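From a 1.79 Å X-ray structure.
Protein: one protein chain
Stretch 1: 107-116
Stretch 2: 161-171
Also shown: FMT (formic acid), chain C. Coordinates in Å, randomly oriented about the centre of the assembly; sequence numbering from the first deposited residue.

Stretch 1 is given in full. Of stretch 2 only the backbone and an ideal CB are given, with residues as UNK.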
# COMPACT_ATOMS: atom_id res chain seq x y z
N VAL A 107 22.03 4.08 -15.05
CA VAL A 107 20.66 4.50 -15.36
C VAL A 107 19.80 3.27 -15.63
O VAL A 107 20.17 2.42 -16.44
CB VAL A 107 20.64 5.46 -16.57
CG1 VAL A 107 19.19 5.74 -17.06
CG2 VAL A 107 21.32 6.75 -16.17
N ARG A 108 18.66 3.19 -14.95
CA ARG A 108 17.66 2.16 -15.21
C ARG A 108 16.49 2.82 -15.95
O ARG A 108 15.80 3.67 -15.38
CB ARG A 108 17.18 1.51 -13.92
CG ARG A 108 18.25 1.10 -12.93
CD ARG A 108 19.29 0.13 -13.52
NE ARG A 108 18.73 -1.18 -13.85
CZ ARG A 108 18.57 -2.18 -12.98
NH1 ARG A 108 18.90 -2.05 -11.71
NH2 ARG A 108 18.04 -3.32 -13.40
N ARG A 109 16.28 2.43 -17.20
CA ARG A 109 15.23 3.00 -18.04
C ARG A 109 13.95 2.22 -17.82
O ARG A 109 13.90 1.02 -18.13
CB ARG A 109 15.60 2.97 -19.52
CG ARG A 109 16.70 3.89 -19.95
CD ARG A 109 17.10 3.55 -21.39
NE ARG A 109 18.17 4.38 -21.93
CZ ARG A 109 18.01 5.35 -22.82
NH1 ARG A 109 16.81 5.68 -23.29
NH2 ARG A 109 19.07 6.02 -23.26
N VAL A 110 12.91 2.87 -17.30
CA VAL A 110 11.64 2.19 -17.15
C VAL A 110 11.04 1.96 -18.53
O VAL A 110 11.12 2.82 -19.42
CB VAL A 110 10.68 2.98 -16.23
CG1 VAL A 110 10.13 4.17 -16.95
CG2 VAL A 110 9.55 2.09 -15.77
N LYS A 111 10.46 0.75 -18.73
CA LYS A 111 9.78 0.37 -19.97
C LYS A 111 8.31 0.77 -19.90
O LYS A 111 7.65 0.53 -18.88
CB LYS A 111 9.87 -1.13 -20.21
CG LYS A 111 11.26 -1.73 -20.09
CD LYS A 111 11.20 -3.25 -19.93
CE LYS A 111 12.50 -3.91 -20.34
NZ LYS A 111 13.71 -3.08 -20.00
N PRO A 112 7.76 1.33 -20.98
CA PRO A 112 6.33 1.66 -20.99
C PRO A 112 5.46 0.42 -20.82
O PRO A 112 5.88 -0.71 -21.06
CB PRO A 112 6.12 2.30 -22.37
CG PRO A 112 7.25 1.76 -23.21
CD PRO A 112 8.40 1.66 -22.27
N VAL A 113 4.25 0.66 -20.35
CA VAL A 113 3.21 -0.35 -20.23
C VAL A 113 1.97 0.24 -20.88
O VAL A 113 2.05 1.29 -21.53
CB VAL A 113 2.99 -0.73 -18.75
CG1 VAL A 113 4.23 -1.44 -18.20
CG2 VAL A 113 2.71 0.51 -17.91
N ASP A 114 0.81 -0.41 -20.73
CA ASP A 114 -0.42 0.01 -21.41
C ASP A 114 -1.11 1.14 -20.64
O ASP A 114 -2.16 0.96 -20.00
CB ASP A 114 -1.39 -1.15 -21.56
CG ASP A 114 -0.92 -2.22 -22.52
OD1 ASP A 114 -0.01 -1.94 -23.35
OD2 ASP A 114 -1.49 -3.33 -22.46
N PHE A 115 -0.59 2.36 -20.78
CA PHE A 115 -1.28 3.49 -20.15
C PHE A 115 -2.60 3.80 -20.83
O PHE A 115 -3.47 4.44 -20.22
CB PHE A 115 -0.37 4.72 -20.14
CG PHE A 115 0.83 4.54 -19.27
CD1 PHE A 115 0.70 4.54 -17.88
CD2 PHE A 115 2.08 4.33 -19.82
CE1 PHE A 115 1.80 4.33 -17.07
CE2 PHE A 115 3.18 4.12 -19.00
CZ PHE A 115 3.03 4.11 -17.63
N PHE A 116 -2.80 3.36 -22.08
CA PHE A 116 -4.07 3.63 -22.74
C PHE A 116 -5.23 2.85 -22.12
O PHE A 116 -6.38 3.22 -22.33
CB PHE A 116 -3.98 3.30 -24.24
CG PHE A 116 -3.79 1.84 -24.53
CD1 PHE A 116 -4.85 0.95 -24.45
CD2 PHE A 116 -2.54 1.35 -24.89
CE1 PHE A 116 -4.67 -0.40 -24.72
CE2 PHE A 116 -2.36 0.00 -25.15
CZ PHE A 116 -3.42 -0.87 -25.07
N UNK A 161 3.00 0.23 -11.81
CA UNK A 161 3.15 -1.05 -12.52
C UNK A 161 4.38 -1.07 -13.41
O UNK A 161 5.08 -2.10 -13.48
CB UNK A 161 1.91 -1.34 -13.36
N UNK A 162 4.69 0.03 -14.10
CA UNK A 162 5.85 0.01 -15.00
C UNK A 162 7.15 -0.24 -14.26
O UNK A 162 8.13 -0.70 -14.88
CB UNK A 162 5.95 1.33 -15.77
N UNK A 163 7.18 -0.01 -12.95
CA UNK A 163 8.37 -0.12 -12.12
C UNK A 163 8.50 -1.44 -11.37
O UNK A 163 9.48 -1.62 -10.65
CB UNK A 163 8.39 1.03 -11.11
N UNK A 164 7.52 -2.34 -11.46
CA UNK A 164 7.52 -3.49 -10.57
C UNK A 164 8.66 -4.47 -10.88
O UNK A 164 9.14 -5.15 -9.97
CB UNK A 164 6.17 -4.21 -10.66
N UNK A 165 9.09 -4.58 -12.13
CA UNK A 165 10.28 -5.38 -12.42
C UNK A 165 11.48 -4.89 -11.61
O UNK A 165 12.21 -5.69 -11.01
CB UNK A 165 10.60 -5.34 -13.92
N UNK A 166 11.71 -3.58 -11.61
CA UNK A 166 12.82 -3.01 -10.86
C UNK A 166 12.63 -3.19 -9.35
O UNK A 166 13.57 -3.56 -8.64
CB UNK A 166 12.97 -1.53 -11.20
N UNK A 167 11.42 -2.91 -8.86
CA UNK A 167 11.16 -3.04 -7.42
C UNK A 167 11.41 -4.47 -6.93
O UNK A 167 12.03 -4.67 -5.88
CB UNK A 167 9.72 -2.63 -7.10
N UNK A 168 10.94 -5.48 -7.67
CA UNK A 168 11.17 -6.85 -7.23
C UNK A 168 12.66 -7.21 -7.27
O UNK A 168 13.15 -7.91 -6.38
CB UNK A 168 10.37 -7.82 -8.10
N UNK A 169 13.39 -6.70 -8.27
CA UNK A 169 14.85 -6.86 -8.29
C UNK A 169 15.49 -6.28 -7.04
O UNK A 169 16.31 -6.93 -6.39
CB UNK A 169 15.44 -6.19 -9.53
N UNK A 170 15.14 -5.03 -6.70
CA UNK A 170 15.73 -4.40 -5.52
C UNK A 170 15.34 -5.14 -4.24
O UNK A 170 16.15 -5.27 -3.32
CB UNK A 170 15.30 -2.94 -5.43
N UNK A 171 14.09 -5.59 -4.15
CA UNK A 171 13.68 -6.34 -2.96
C UNK A 171 14.48 -7.63 -2.82
O UNK A 171 14.86 -8.02 -1.71
CB UNK A 171 12.18 -6.66 -3.02
C FMT C . 0.52 -3.61 -18.27
O1 FMT C . 1.59 -4.08 -17.89
O2 FMT C . 0.46 -3.14 -19.40

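Position 161 points its CA-to-CB bond sideways to stretch 1, and its ideal CB lies 5.0 Å from Val 113 CG2, so little here limits size. The residue is Trp 161, whose indole leads away from stretch 1 and brings its ring edge near the formic acid carbon.

Position 162 is far more restricted. Its CB points toward stretch 1 and sits 3.6 Å from Lys 111 O, 3.7 Å from Val 110 CG2 and 4.0 Å from Val 113 CG2. With neighbours this near, a small residue suits best: alanine, perhaps serine, or glycine with no side chain at all. Ala 162 fills the place: its methyl packs against both valines and, more loosely, Phe 115, with CB 4.4 Å from Phe 115 CZ. The backbones also come close here, and one water donates to both Lys 111 O (2.9 Å from the water O) and Ala 162 O (2.8 Å), linking two carbonyls that could not bond to each other directly.

At 163 the bond runs sideways, with the ideal CB 4.9 Å from Val 110 CG2. A leucine, methionine or aromatic residue could reach that methyl. Tyr 163, with chi1 m, lays a ring face under it: Val 110 CG2 lies 4.1 Å from the centroid of the Tyr 163 ring, 17° off the normal, a CH-pi contact.

Position 164 is out of reach, and stretch 1 sets no preference; it is Arg 164. Position 165 points toward stretch 1 but finds nothing within 5.5 Å of its CB, so stretch 1 leaves the choice open; Asp 165 makes no contact.

Four residues on from 162, position 166 again points toward stretch 1, at a distance a medium-sized apolar chain could span to the flat guanidinium of Arg 108. Leu 166 does so, placing CD2 over one face, 3.5 Å from Arg 108 CZ, and leaving the edge of the group free for polar partners.

Positions 167 and 168 are out of reach; they hold Leu 167 and Lys 168.

At 169 the CB points toward stretch 1, 5.5 Å from Arg 108 NH2. An acid is the natural choice, though glutamine could also accept a hydrogen bond. Extended Glu 169 (chi1 and chi2 t) forms a two-pronged salt bridge: Arg 108 NH2 donates to Glu 169 OE1 at 2.8 Å and Arg 108 NH1 to Glu 169 OE2 at 3.0 Å.

Position 170 starts sideways, so only a long side chain could return to Arg 108. Tyr 170 brings its OH 3.6 Å from Arg 108 CG. Position 171, out of reach, is Phe 171.

Stretch 2 161-171: WAYRDLLKEYF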
# COMPACT_ATOMS: atom_id res chain seq x y z
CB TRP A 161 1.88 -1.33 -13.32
CG TRP A 161 0.80 -1.98 -12.48
CD1 TRP A 161 0.70 -1.98 -11.10
CD2 TRP A 161 -0.30 -2.76 -12.96
NE1 TRP A 161 -0.40 -2.72 -10.72
CE2 TRP A 161 -1.03 -3.20 -11.84
CE3 TRP A 161 -0.73 -3.13 -14.24
CZ2 TRP A 161 -2.17 -4.00 -11.96
CZ3 TRP A 161 -1.86 -3.92 -14.36
CH2 TRP A 161 -2.56 -4.34 -13.22
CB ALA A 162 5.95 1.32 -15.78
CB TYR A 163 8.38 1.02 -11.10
CG TYR A 163 8.27 2.39 -11.71
CD1 TYR A 163 7.03 2.94 -12.01
CD2 TYR A 163 9.41 3.15 -11.98
CE1 TYR A 163 6.93 4.19 -12.58
CE2 TYR A 163 9.31 4.39 -12.52
CZ TYR A 163 8.07 4.91 -12.83
OH TYR A 163 7.99 6.15 -13.38
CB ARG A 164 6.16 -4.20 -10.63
CG ARG A 164 5.08 -3.51 -9.78
CD ARG A 164 5.47 -3.39 -8.28
NE ARG A 164 4.51 -2.58 -7.49
CZ ARG A 164 3.31 -3.02 -7.15
NH1 ARG A 164 2.93 -4.22 -7.54
NH2 ARG A 164 2.50 -2.28 -6.43
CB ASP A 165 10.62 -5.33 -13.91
CG ASP A 165 9.70 -6.17 -14.76
OD1 ASP A 165 9.12 -7.15 -14.25
OD2 ASP A 165 9.57 -5.86 -15.97
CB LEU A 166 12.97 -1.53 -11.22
CG LEU A 166 13.64 -1.27 -12.57
CD1 LEU A 166 13.36 0.16 -13.03
CD2 LEU A 166 15.16 -1.55 -12.49
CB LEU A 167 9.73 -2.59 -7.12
CG LEU A 167 9.49 -1.08 -7.37
CD1 LEU A 167 8.00 -0.71 -7.54
CD2 LEU A 167 10.07 -0.27 -6.25
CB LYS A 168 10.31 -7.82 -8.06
CG LYS A 168 8.82 -7.72 -7.73
CD LYS A 168 7.94 -8.79 -8.42
CE LYS A 168 7.97 -8.65 -9.93
NZ LYS A 168 6.81 -9.31 -10.61
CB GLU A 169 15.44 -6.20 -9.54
CG GLU A 169 16.98 -6.16 -9.55
CD GLU A 169 17.58 -5.33 -10.67
OE1 GLU A 169 17.01 -5.33 -11.78
OE2 GLU A 169 18.62 -4.69 -10.40
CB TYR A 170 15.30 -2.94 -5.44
CG TYR A 170 15.83 -2.05 -6.53
CD1 TYR A 170 17.13 -2.18 -7.02
CD2 TYR A 170 15.04 -1.03 -7.06
CE1 TYR A 170 17.61 -1.33 -8.03
CE2 TYR A 170 15.51 -0.20 -8.05
CZ TYR A 170 16.78 -0.34 -8.52
OH TYR A 170 17.21 0.51 -9.52
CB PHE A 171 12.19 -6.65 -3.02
CG PHE A 171 11.70 -7.41 -1.82
CD1 PHE A 171 11.44 -6.76 -0.62
CD2 PHE A 171 11.55 -8.79 -1.87
CE1 PHE A 171 11.03 -7.48 0.50
CE2 PHE A 171 11.13 -9.49 -0.76
CZ PHE A 171 10.88 -8.84 0.42
O HOH W 1 8.32 -1.93 -17.40
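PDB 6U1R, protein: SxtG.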